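Local structure of extracellular solute-binding protein, family 1 (Bifidobacterium longum subsp. infantis ATCC 15697, 3QUF) at residues L104-G108 with E109-D113; E180-T184 with Q185-S189. The protein probably captures a solute, perhaps a carbohydrate, outside the cell membrane and delivers it to an ABC-type importer. All coordinates share one frame; numbering follows the deposited sequence.

Interaction 1. Residues L104-G108 with E109-D113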
loop_
_atom_site.group_PDB
_atom_site.type_symbol
_atom_site.label_atom_id
_atom_site.label_comp_id
_atom_site.label_asym_id
_atom_site.label_seq_id
_atom_site.Cartn_x
_atom_site.Cartn_y
_atom_site.Cartn_z
ATOM N N LEU A 104 -21.507 -8.068 -4.460
ATOM C CA LEU A 104 -22.231 -8.905 -3.506
ATOM C C LEU A 104 -21.727 -8.670 -2.094
ATOM O O LEU A 104 -20.547 -8.643 -1.868
ATOM C CB LEU A 104 -22.017 -10.372 -3.847
ATOM C CG LEU A 104 -22.750 -11.430 -3.000
ATOM C CD1 LEU A 104 -24.237 -11.338 -3.232
ATOM C CD2 LEU A 104 -22.214 -12.855 -3.403
ATOM N N ASP A 105 -22.651 -8.522 -1.142
ATOM C CA ASP A 105 -22.283 -8.552 0.291
ATOM C C ASP A 105 -21.802 -9.935 0.692
ATOM O O ASP A 105 -22.608 -10.911 0.687
ATOM C CB ASP A 105 -23.544 -8.162 1.077
ATOM C CG ASP A 105 -23.340 -8.191 2.588
ATOM O OD1 ASP A 105 -22.237 -8.490 3.060
ATOM O OD2 ASP A 105 -24.346 -7.891 3.300
ATOM N N ILE A 106 -20.516 -10.040 1.013
ATOM C CA ILE A 106 -19.873 -11.297 1.389
ATOM C C ILE A 106 -19.541 -11.337 2.877
ATOM O O ILE A 106 -18.802 -12.214 3.356
ATOM C CB ILE A 106 -18.690 -11.615 0.460
ATOM C CG1 ILE A 106 -17.653 -10.489 0.484
ATOM C CG2 ILE A 106 -19.226 -11.914 -0.978
ATOM C CD1 ILE A 106 -16.349 -10.880 -0.255
ATOM N N SER A 107 -20.178 -10.443 3.637
ATOM C CA SER A 107 -20.000 -10.419 5.096
ATOM C C SER A 107 -20.219 -11.822 5.677
ATOM O O SER A 107 -21.185 -12.492 5.343
ATOM C CB SER A 107 -20.996 -9.465 5.749
ATOM O OG SER A 107 -20.879 -8.157 5.244
ATOM N N GLY A 108 -19.315 -12.220 6.552
ATOM C CA GLY A 108 -19.471 -13.458 7.333
ATOM C C GLY A 108 -19.133 -14.745 6.598
ATOM O O GLY A 108 -19.285 -15.832 7.159
ATOM N N GLU A 109 -18.770 -14.647 5.318
ATOM C CA GLU A 109 -18.526 -15.867 4.561
ATOM C C GLU A 109 -17.299 -16.597 5.124
ATOM O O GLU A 109 -16.305 -15.980 5.545
ATOM C CB GLU A 109 -18.324 -15.584 3.075
ATOM C CG GLU A 109 -19.590 -15.190 2.343
ATOM C CD GLU A 109 -20.575 -16.330 2.054
ATOM O OE1 GLU A 109 -20.215 -17.519 2.210
ATOM O OE2 GLU A 109 -21.716 -16.034 1.611
ATOM N N ASP A 110 -17.379 -17.921 5.151
ATOM C CA ASP A 110 -16.297 -18.723 5.734
ATOM C C ASP A 110 -14.982 -18.577 4.964
ATOM O O ASP A 110 -13.898 -18.746 5.537
ATOM C CB ASP A 110 -16.691 -20.213 5.773
ATOM C CG ASP A 110 -17.755 -20.521 6.785
ATOM O OD1 ASP A 110 -18.015 -19.716 7.713
ATOM O OD2 ASP A 110 -18.316 -21.631 6.665
ATOM N N PHE A 111 -15.044 -18.280 3.666
ATOM C CA PHE A 111 -13.842 -18.107 2.882
ATOM C C PHE A 111 -13.002 -16.868 3.250
ATOM O O PHE A 111 -11.859 -16.720 2.809
ATOM C CB PHE A 111 -14.134 -18.168 1.361
ATOM C CG PHE A 111 -15.049 -17.071 0.823
ATOM C CD1 PHE A 111 -14.609 -15.767 0.655
ATOM C CD2 PHE A 111 -16.325 -17.386 0.406
ATOM C CE1 PHE A 111 -15.438 -14.801 0.156
ATOM C CE2 PHE A 111 -17.144 -16.440 -0.113
ATOM C CZ PHE A 111 -16.716 -15.140 -0.250
ATOM N N LEU A 112 -13.550 -15.991 4.096
ATOM C CA LEU A 112 -12.810 -14.865 4.629
ATOM C C LEU A 112 -11.913 -15.228 5.802
ATOM O O LEU A 112 -11.091 -14.430 6.209
ATOM C CB LEU A 112 -13.739 -13.753 5.076
ATOM C CG LEU A 112 -14.750 -13.235 4.062
ATOM C CD1 LEU A 112 -15.694 -12.247 4.756
ATOM C CD2 LEU A 112 -14.032 -12.621 2.854
ATOM N N ASP A 113 -12.071 -16.427 6.368
ATOM C CA ASP A 113 -11.364 -16.746 7.581
ATOM C C ASP A 113 -9.853 -16.794 7.318
ATOM O O ASP A 113 -9.385 -17.191 6.233
ATOM C CB ASP A 113 -11.900 -18.042 8.196
ATOM C CG ASP A 113 -13.313 -17.899 8.757
ATOM O OD1 ASP A 113 -13.818 -16.777 8.988
ATOM O OD2 ASP A 113 -13.916 -18.947 9.018
HETATM O O HOH W 1 -22.629 -13.739 0.360
#
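A type II beta turn from I106 to E109 reverses the chain here, closed by the backbone N of E109, which donates to I106 O at 3.1 Å with an N-H...O angle of 159°. G108 supplies the positive phi that the third position of such a turn requires. The chain then runs straight into a short 3-10 segment, 110-112, which swings L112 back against the turn: its CD1 sits 3.4 Å from I106 O and also comes close to G108 N.

Immediately before the turn, D105 forms an Asx turn. Its OD1 grips S107 twice, taking the backbone N at 2.9 Å nearly along the C-O axis and the hydroxyl OG at 2.6 Å through the syn lone pair. S107 OG is also hydrogen-bonded to T129 N, so the turn is fastened to strand 128-129.

The apolar side belongs to I106 and F111, whose side chains cross at about a right angle. I106 carries CG1 between its backbone N and carbonyl carbon (chi1 58°), and this sends CD1 to the ring edge of F111, near the ring plane and 4.0 Å from CE1. One face of the same ring takes E109 CB, 3.5 Å above the plane and displaced toward the rim. Helix 311-324 packs on F111 through K318, L321 and A322.

The E109 chain bends at chi2, -75°, and its OE2 makes a salt bridge with K318 NZ. A single water donates to that same E109 OE2 and to D105 O, each at 2.8 Å.

Interaction 2. Residues E180-T184 with Q185-S189; sequences EDFNT and QIAGS
With CG trans to its backbone N (chi1 -167°) and the chain extended beyond, E180 reaches the start of helix 188-199, while S189 holds OG between its own N and carbonyl carbon (chi1 60°), turned to meet it. The carboxylate takes both hydrogen-bond donors of S189, backbone N and hydroxyl, one on each oxygen. E180 OE2 accepts S189 N at 2.8 Å through its syn lone pair, nearly straight at 162°; E180 OE1 accepts S189 OG, modelled so close that the exact length is doubtful. W229 NE1 is a second partner of that hydroxyl.

A187, at the N-cap position, places CB 3.6 Å from E180 OE1 and 3.9 Å from F182 CD1, at the edge of the phenyl ring. E180 O lies over the centre of one ring face. Farther round the loop, in the conformer modelled here, T184 OG1 donates to D181 OD2, a bond doubtful as a fixed feature.

An alanine in place of E180 would probably leave S189 N without its acceptor at the helix start and open a gap beside A187 CB. A carboxylate held against the first turn of a helix lies at the positive end of its dipole, which probably stabilises the ionised form.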
loop_
_atom_site.group_PDB
_atom_site.type_symbol
_atom_site.label_atom_id
_atom_site.label_comp_id
_atom_site.label_asym_id
_atom_site.label_seq_id
_atom_site.Cartn_x
_atom_site.Cartn_y
_atom_site.Cartn_z
ATOM N N GLU A 180 14.322 11.275 -1.476
ATOM C CA GLU A 180 13.051 10.617 -1.735
ATOM C C GLU A 180 12.397 11.078 -3.020
ATOM O O GLU A 180 12.575 12.207 -3.430
ATOM C CB GLU A 180 12.132 10.870 -0.576
ATOM C CG GLU A 180 10.901 10.000 -0.558
ATOM C CD GLU A 180 10.206 10.004 0.811
ATOM O OE1 GLU A 180 10.323 11.006 1.547
ATOM O OE2 GLU A 180 9.555 9.013 1.113
ATOM N N ASP A 181 11.705 10.159 -3.661
ATOM C CA ASP A 181 10.908 10.456 -4.846
ATOM C C ASP A 181 9.587 11.133 -4.394
ATOM O O ASP A 181 8.757 10.474 -3.830
ATOM C CB ASP A 181 10.625 9.150 -5.590
ATOM C CG ASP A 181 9.723 9.327 -6.802
ATOM O OD1 ASP A 181 9.765 10.411 -7.459
ATOM O OD2 ASP A 181 8.971 8.364 -7.101
ATOM N N PHE A 182 9.480 12.453 -4.574
ATOM C CA PHE A 182 8.243 13.223 -4.287
ATOM C C PHE A 182 7.324 13.444 -5.524
ATOM O O PHE A 182 6.330 14.166 -5.417
ATOM C CB PHE A 182 8.590 14.607 -3.738
ATOM C CG PHE A 182 9.494 14.585 -2.565
ATOM C CD1 PHE A 182 9.243 13.725 -1.505
ATOM C CD2 PHE A 182 10.568 15.439 -2.491
ATOM C CE1 PHE A 182 10.083 13.703 -0.396
ATOM C CE2 PHE A 182 11.418 15.425 -1.389
ATOM C CZ PHE A 182 11.175 14.559 -0.344
ATOM N N ASN A 183 7.643 12.821 -6.661
ATOM C CA ASN A 183 7.063 13.206 -7.969
ATOM C C ASN A 183 5.806 12.498 -8.350
ATOM O O ASN A 183 4.944 13.083 -8.993
ATOM C CB ASN A 183 8.061 12.901 -9.108
ATOM C CG ASN A 183 9.213 13.828 -9.115
ATOM O OD1 ASN A 183 9.246 14.795 -8.345
ATOM N ND2 ASN A 183 10.179 13.563 -9.987
ATOM N N THR A 184 5.732 11.220 -7.975
ATOM C CA THR A 184 4.755 10.270 -8.490
ATOM C C THR A 184 3.690 9.875 -7.477
ATOM O O THR A 184 2.644 9.348 -7.840
ATOM C CB THR A 184 5.459 8.961 -8.856
ATOM O OG1 THR A 184 6.342 8.595 -7.782
ATOM C CG2 THR A 184 6.252 9.131 -10.150
ATOM N N GLN A 185 3.977 10.101 -6.200
ATOM C CA GLN A 185 3.058 9.726 -5.154
ATOM C C GLN A 185 3.351 10.507 -3.891
ATOM O O GLN A 185 4.412 11.140 -3.765
ATOM C CB GLN A 185 3.171 8.222 -4.885
ATOM C CG GLN A 185 4.567 7.824 -4.518
ATOM C CD GLN A 185 4.746 6.332 -4.290
ATOM O OE1 GLN A 185 3.805 5.539 -4.415
ATOM N NE2 GLN A 185 5.957 5.952 -3.945
ATOM N N ILE A 186 2.418 10.448 -2.961
ATOM C CA ILE A 186 2.624 10.990 -1.614
ATOM C C ILE A 186 3.911 10.332 -1.095
ATOM O O ILE A 186 4.114 9.131 -1.288
ATOM C CB ILE A 186 1.418 10.624 -0.734
ATOM C CG1 ILE A 186 0.162 11.282 -1.339
ATOM C CG2 ILE A 186 1.605 11.047 0.706
ATOM C CD1 ILE A 186 0.234 12.761 -1.324
ATOM N N ALA A 187 4.755 11.108 -0.411
ATOM C CA ALA A 187 6.023 10.607 0.094
ATOM C C ALA A 187 5.819 9.443 1.047
ATOM O O ALA A 187 5.010 9.511 1.982
ATOM C CB ALA A 187 6.823 11.724 0.812
ATOM N N GLY A 188 6.577 8.384 0.824
ATOM C CA GLY A 188 6.532 7.219 1.711
ATOM C C GLY A 188 6.973 7.540 3.144
ATOM O O GLY A 188 6.412 7.021 4.102
ATOM N N SER A 189 7.973 8.387 3.306
ATOM C CA SER A 189 8.427 8.765 4.666
ATOM C C SER A 189 7.344 9.506 5.444
ATOM O O SER A 189 7.132 9.270 6.635
ATOM C CB SER A 189 9.733 9.620 4.605
ATOM O OG SER A 189 9.570 10.840 3.864
#

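In the fold
From the N terminus, the chain reaches interaction 1 after helix 94-100, in the loop leading to the small hairpin 124-125/128-129. Backbone bonds from L104 to I305 and from I106 to T129 join this loop to strand 295-305 and to the hairpin, and helix 311-324 packs against it. Interaction 2 comes later, closing the connection from strand 176-178 to helix 188-199, beside helices 223-234 and 376-391; Q387 holds the backbone there. The two local contacts lie in series, neither nesting nor crossing. Interactions 1 and 2 sit on opposite sides of the chain's centre, with their centres 35 Å apart and their nearest atoms about 26 Å apart.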